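Local coordinates for protein Sec-alkylsulfatase (Pseudomonas sp., PDB 4AXH) that hydrolyses (R)-secondary-alkyl sulfates with strict inversion of configuration, giving (S)-alcohols and sulfate, as a zinc-dependent homodimeric enzyme, at residues M86-F91 and V237-Q242; W106-L111 and Q244-L249. All coordinates share one frame; numbering follows the deposited sequence. Where two conformers were deposited one is given.

Contact 1 (M86-F91 and V237-Q242)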
loop_
_atom_site.group_PDB
_atom_site.type_symbol
_atom_site.label_atom_id
_atom_site.label_comp_id
_atom_site.label_asym_id
_atom_site.label_seq_id
_atom_site.Cartn_x
_atom_site.Cartn_y
_atom_site.Cartn_z
ATOM N N MET A 86 -33.856 -11.621 8.321
ATOM C CA MET A 86 -33.212 -12.808 8.892
ATOM C C MET A 86 -33.956 -14.088 8.463
ATOM O O MET A 86 -33.333 -15.142 8.359
ATOM C CB MET A 86 -33.137 -12.710 10.420
ATOM C CG MET A 86 -31.900 -12.003 10.901
ATOM S SD MET A 86 -30.341 -12.889 10.563
ATOM C CE MET A 86 -30.628 -14.347 11.522
ATOM N N GLY A 87 -35.258 -13.958 8.172
ATOM C CA GLY A 87 -36.121 -15.030 7.703
ATOM C C GLY A 87 -35.673 -15.647 6.390
ATOM O O GLY A 87 -36.050 -16.783 6.091
ATOM N N ALA A 88 -34.853 -14.921 5.599
ATOM C CA ALA A 88 -34.337 -15.418 4.328
ATOM C C ALA A 88 -33.270 -16.533 4.505
ATOM O O ALA A 88 -33.064 -17.331 3.587
ATOM C CB ALA A 88 -33.766 -14.271 3.527
ATOM N N TYR A 89 -32.622 -16.596 5.692
ATOM C CA TYR A 89 -31.586 -17.567 6.022
ATOM C C TYR A 89 -32.085 -18.791 6.813
ATOM O O TYR A 89 -31.286 -19.485 7.439
ATOM C CB TYR A 89 -30.404 -16.875 6.706
ATOM C CG TYR A 89 -29.764 -15.819 5.841
ATOM C CD1 TYR A 89 -28.872 -16.164 4.826
ATOM C CD2 TYR A 89 -30.048 -14.469 6.031
ATOM C CE1 TYR A 89 -28.299 -15.187 4.000
ATOM C CE2 TYR A 89 -29.473 -13.482 5.222
ATOM C CZ TYR A 89 -28.610 -13.848 4.197
ATOM O OH TYR A 89 -28.047 -12.882 3.396
ATOM N N GLN A 90 -33.400 -19.083 6.729
ATOM C CA GLN A 90 -34.066 -20.203 7.402
ATOM C C GLN A 90 -33.502 -21.586 7.013
ATOM O O GLN A 90 -33.407 -22.462 7.876
ATOM C CB GLN A 90 -35.570 -20.155 7.159
ATOM C CG GLN A 90 -36.363 -20.793 8.291
ATOM C CD GLN A 90 -36.881 -19.772 9.259
ATOM O OE1 GLN A 90 -38.083 -19.469 9.275
ATOM N NE2 GLN A 90 -35.996 -19.229 10.096
ATOM N N PHE A 91 -33.100 -21.764 5.739
ATOM C CA PHE A 91 -32.506 -22.994 5.198
ATOM C C PHE A 91 -31.268 -23.476 5.976
ATOM O O PHE A 91 -30.903 -24.661 5.881
ATOM C CB PHE A 91 -32.167 -22.814 3.702
ATOM C CG PHE A 91 -31.172 -21.715 3.407
ATOM C CD1 PHE A 91 -31.576 -20.387 3.310
ATOM C CD2 PHE A 91 -29.839 -22.004 3.196
ATOM C CE1 PHE A 91 -30.650 -19.373 3.037
ATOM C CE2 PHE A 91 -28.922 -20.989 2.920
ATOM C CZ PHE A 91 -29.328 -19.679 2.858
ATOM N N VAL A 237 -27.464 -10.927 -5.260
ATOM C CA VAL A 237 -27.560 -12.387 -5.293
ATOM C C VAL A 237 -28.654 -12.869 -4.308
ATOM O O VAL A 237 -28.681 -12.435 -3.158
ATOM C CB VAL A 237 -26.175 -13.050 -5.021
ATOM C CG1 VAL A 237 -26.256 -14.569 -5.074
ATOM C CG2 VAL A 237 -25.109 -12.534 -5.999
ATOM N N PRO A 238 -29.560 -13.779 -4.735
ATOM C CA PRO A 238 -30.602 -14.279 -3.820
ATOM C C PRO A 238 -30.016 -15.067 -2.651
ATOM O O PRO A 238 -28.851 -15.429 -2.695
ATOM C CB PRO A 238 -31.432 -15.220 -4.717
ATOM C CG PRO A 238 -31.103 -14.875 -6.066
ATOM C CD PRO A 238 -29.708 -14.390 -6.072
ATOM N N ARG A 239 -30.828 -15.366 -1.627
ATOM C CA ARG A 239 -30.388 -16.150 -0.484
ATOM C C ARG A 239 -30.795 -17.590 -0.755
ATOM O O ARG A 239 -31.817 -17.834 -1.420
ATOM C CB ARG A 239 -30.971 -15.635 0.846
ATOM C CG ARG A 239 -31.034 -14.097 1.031
ATOM C CD ARG A 239 -29.809 -13.340 0.529
ATOM N NE ARG A 239 -29.953 -11.885 0.598
ATOM C CZ ARG A 239 -29.104 -11.013 0.057
ATOM N NH1 ARG A 239 -28.064 -11.438 -0.656
ATOM N NH2 ARG A 239 -29.304 -9.708 0.199
ATOM N N GLY A 240 -29.979 -18.531 -0.285
ATOM C CA GLY A 240 -30.207 -19.954 -0.492
ATOM C C GLY A 240 -28.907 -20.705 -0.673
ATOM O O GLY A 240 -27.894 -20.099 -1.047
ATOM N N ALA A 241 -28.944 -22.045 -0.426
ATOM C CA ALA A 241 -27.811 -22.981 -0.491
ATOM C C ALA A 241 -27.076 -22.986 -1.819
ATOM O O ALA A 241 -25.898 -23.360 -1.849
ATOM C CB ALA A 241 -28.261 -24.380 -0.118
ATOM N N GLN A 242 -27.749 -22.537 -2.910
ATOM C CA GLN A 242 -27.171 -22.438 -4.257
ATOM C C GLN A 242 -26.687 -21.011 -4.578
ATOM O O GLN A 242 -26.072 -20.799 -5.627
ATOM C CB GLN A 242 -28.178 -22.931 -5.311
ATOM C CG GLN A 242 -28.231 -24.450 -5.446
ATOM C CD GLN A 242 -28.518 -24.875 -6.864
ATOM O OE1 GLN A 242 -29.701 -25.405 -7.094
ATOM N NE2 GLN A 242 -27.689 -24.728 -7.764
#

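Contact 2 (W106-L111 and Q244-L249). Unlike the reference sequence in segment 106-111: R107 (reference His).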
loop_
_atom_site.group_PDB
_atom_site.type_symbol
_atom_site.label_atom_id
_atom_site.label_comp_id
_atom_site.label_asym_id
_atom_site.label_seq_id
_atom_site.Cartn_x
_atom_site.Cartn_y
_atom_site.Cartn_z
ATOM N N TRP A 106 -20.781 -22.931 6.061
ATOM C CA TRP A 106 -22.102 -23.245 6.583
ATOM C C TRP A 106 -22.119 -23.173 8.123
ATOM O O TRP A 106 -23.124 -22.794 8.699
ATOM C CB TRP A 106 -22.489 -24.653 6.110
ATOM C CG TRP A 106 -23.884 -25.071 6.442
ATOM C CD1 TRP A 106 -24.307 -25.639 7.596
ATOM C CD2 TRP A 106 -25.026 -25.032 5.568
ATOM N NE1 TRP A 106 -25.648 -25.922 7.520
ATOM C CE2 TRP A 106 -26.114 -25.573 6.279
ATOM C CE3 TRP A 106 -25.233 -24.604 4.238
ATOM C CZ2 TRP A 106 -27.391 -25.702 5.716
ATOM C CZ3 TRP A 106 -26.511 -24.708 3.690
ATOM C CH2 TRP A 106 -27.567 -25.260 4.426
ATOM N N ARG A 107 -21.030 -23.587 8.778
ATOM C CA ARG A 107 -20.860 -23.596 10.222
ATOM C C ARG A 107 -20.923 -22.138 10.695
ATOM O O ARG A 107 -21.645 -21.842 11.648
ATOM C CB ARG A 107 -19.467 -24.193 10.559
ATOM C CG ARG A 107 -19.407 -24.951 11.852
ATOM C CD ARG A 107 -18.904 -24.101 12.951
ATOM N NE ARG A 107 -19.202 -24.767 14.218
ATOM C CZ ARG A 107 -18.669 -24.423 15.392
ATOM N NH1 ARG A 107 -17.786 -23.432 15.463
ATOM N NH2 ARG A 107 -18.999 -25.079 16.498
ATOM N N GLN A 108 -20.163 -21.227 10.014
ATOM C CA GLN A 108 -20.100 -19.799 10.330
ATOM C C GLN A 108 -21.434 -19.147 10.018
ATOM O O GLN A 108 -21.899 -18.320 10.809
ATOM C CB GLN A 108 -18.973 -19.121 9.550
ATOM C CG GLN A 108 -18.527 -17.781 10.130
ATOM C CD GLN A 108 -17.725 -17.835 11.381
ATOM O OE1 GLN A 108 -17.491 -18.876 11.997
ATOM N NE2 GLN A 108 -17.242 -16.705 11.767
ATOM N N ALA A 109 -22.065 -19.555 8.902
ATOM C CA ALA A 109 -23.378 -19.088 8.469
ATOM C C ALA A 109 -24.401 -19.347 9.561
ATOM O O ALA A 109 -25.131 -18.436 9.924
ATOM C CB ALA A 109 -23.789 -19.788 7.173
ATOM N N GLN A 110 -24.379 -20.559 10.145
ATOM C CA GLN A 110 -25.272 -21.006 11.221
ATOM C C GLN A 110 -25.086 -20.228 12.480
ATOM O O GLN A 110 -26.070 -19.954 13.159
ATOM C CB GLN A 110 -25.104 -22.500 11.527
ATOM C CG GLN A 110 -25.663 -23.426 10.456
ATOM C CD GLN A 110 -25.542 -24.848 10.913
ATOM O OE1 GLN A 110 -24.452 -25.419 10.953
ATOM N NE2 GLN A 110 -26.650 -25.417 11.336
ATOM N N LEU A 111 -23.833 -19.897 12.814
ATOM C CA LEU A 111 -23.508 -19.134 14.007
ATOM C C LEU A 111 -24.050 -17.715 13.873
ATOM O O LEU A 111 -24.693 -17.206 14.782
ATOM C CB LEU A 111 -21.985 -19.136 14.235
ATOM C CG LEU A 111 -21.370 -20.407 14.868
ATOM C CD1 LEU A 111 -19.892 -20.520 14.561
ATOM C CD2 LEU A 111 -21.553 -20.422 16.337
ATOM N N GLN A 244 -26.435 -16.780 -2.082
ATOM C CA GLN A 244 -25.902 -16.076 -0.921
ATOM C C GLN A 244 -26.252 -16.766 0.384
ATOM O O GLN A 244 -27.421 -17.024 0.641
ATOM C CB GLN A 244 -26.384 -14.625 -0.899
ATOM C CG GLN A 244 -25.344 -13.627 -0.374
ATOM C CD GLN A 244 -25.465 -13.397 1.106
ATOM O OE1 GLN A 244 -26.522 -13.593 1.722
ATOM N NE2 GLN A 244 -24.392 -12.966 1.705
ATOM N N VAL A 245 -25.245 -17.078 1.217
ATOM C CA VAL A 245 -25.502 -17.757 2.484
ATOM C C VAL A 245 -25.055 -16.990 3.735
ATOM O O VAL A 245 -25.688 -17.128 4.786
ATOM C CB VAL A 245 -25.034 -19.241 2.524
ATOM C CG1 VAL A 245 -25.748 -20.076 1.477
ATOM C CG2 VAL A 245 -23.521 -19.379 2.400
ATOM N N ASP A 246 -23.946 -16.222 3.639
ATOM C CA ASP A 246 -23.346 -15.503 4.760
ATOM C C ASP A 246 -22.298 -14.505 4.263
ATOM O O ASP A 246 -21.880 -14.558 3.103
ATOM C CB ASP A 246 -22.669 -16.527 5.716
ATOM C CG ASP A 246 -22.397 -16.008 7.109
ATOM O OD1 ASP A 246 -23.366 -15.664 7.811
ATOM O OD2 ASP A 246 -21.210 -15.999 7.519
ATOM N N SER A 247 -21.855 -13.612 5.166
ATOM C CA SER A 247 -20.808 -12.646 4.851
ATOM C C SER A 247 -19.640 -12.665 5.865
ATOM O O SER A 247 -18.900 -11.681 5.990
ATOM C CB SER A 247 -21.373 -11.252 4.596
ATOM O OG SER A 247 -22.032 -11.203 3.340
ATOM N N GLY A 248 -19.442 -13.823 6.504
ATOM C CA GLY A 248 -18.334 -14.072 7.411
ATOM C C GLY A 248 -18.531 -13.475 8.769
ATOM O O GLY A 248 -18.721 -14.213 9.731
ATOM N N LEU A 249 -18.504 -12.141 8.854
ATOM C CA LEU A 249 -18.680 -11.428 10.117
ATOM C C LEU A 249 -20.113 -10.991 10.363
ATOM O O LEU A 249 -20.394 -10.330 11.373
ATOM C CB LEU A 249 -17.724 -10.225 10.204
ATOM C CG LEU A 249 -16.250 -10.512 10.060
ATOM C CD1 LEU A 249 -15.476 -9.215 9.978
ATOM C CD2 LEU A 249 -15.747 -11.383 11.209
#

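Contact 1 (M86-F91 and V237-Q242)
F91 lays its ring against the backbone of G240. The CA of G240 sits over one face, 3.7 Å from the ring centroid and 21° off the ring normal. This is a CH-pi contact, displaced toward the rim of the ring. Ring atom CZ of F91 comes within 3.4 Å of the backbone N of G240. CE2 of F91 reaches the backbone N of A241 at 3.5 Å. Along with a longer touch between CD2 of F91 and CB of A241, this is the tightly packed part of the contact. The backbone angles of G240 suit a residue without a CB, and its CA lies over the ring face.

The other part touches as closely but is less enclosed. F91, G240 and A241 are well covered where the segments meet, while A88 and the R239 chain stay more open to solvent. The methylene CG of R239 packs on CB of A88 at 3.7 Å. The R239 chain then bends at chi2 (-41°) and passes Y89, whose OH lies 3.4 Å from CD of R239. The phenol oxygen sits over one face of the guanidinium, and the Y89 ring and the guanidinium are 18° from parallel. Y89 OH is probably hydrogen-bonded to OE1 of Q244, at a distance too short to be trusted in detail. NH1 of R239 is hydrogen-bonded to the carbonyl O of G234. K251 makes a cation-pi contact with the Y89 ring.

No hydrogen bond joins the two segments, and the contact lies near the surface. Y89 is its buried member. The contact is a loop-on-loop packing in which a short 3-10 segment following strand 82-85 covers the loop between helix 222-233 and strand 266-268 of the metallo-beta-lactamase domain.

Contact 2 (W106-L111 and Q244-L249)
A109 and D246 meet where helix 103-111 lies against an Asx turn, in which OD2 of D246 accepts from the backbone N of G248. CB of A109 packs on CB of D246 at 3.7 Å. OD1 of D246 is 3.5 Å from CA of A109. CG of D246 is anti to its backbone N (chi1 -161°), which puts CG 3.5 Å from CA of A109. Q108 lies one residue earlier on the helix. Its CG is 3.6 Å from the carbonyl O of G248. Its amide plane is turned 83° from the D246 carboxylate.

No hydrogen bond links the two segments directly. K251 NZ bonds to both sides, with a salt bridge to OD1 of D246 and hydrogen bonds to the carbonyl oxygens of V245 and A109, while N112 ND2 donates to OD2 of D246 and to the carbonyl O of G248. K251 and N112 would be expected to favour the charged form of D246; NE2 of Q108 is hydrogen-bonded to the carbonyl O of P314. About 4 Å separates G248 from the side chain of Y417, a sulfate-binding residue, which places the turn close to the substrate site.

Within the turn, the N-H of G248 meets OD2 of D246 from above the carboxylate plane, at 3.0 Å between N and OD2.

How the contacts relate
The two contacts lie side by side, their centres about 10 Å apart. Their segments alternate along the chain in the order 86-91, 106-111, 237-242, 244-249. The first two come from the region of strand 82-85 and helix 103-111. The last two are successive parts of one loop between helix 222-233 and strand 266-268. That loop therefore packs on the earlier region twice. The contacts also touch directly: P238 O and Q244 N, 2.8 Å apart, probably form a hydrogen bond. Contact 1 is the more superficial, its centre about 21 Å from the chain centre. Contact 2 is buried and brings G248 of the same loop to about 12 Å from a zinc ion.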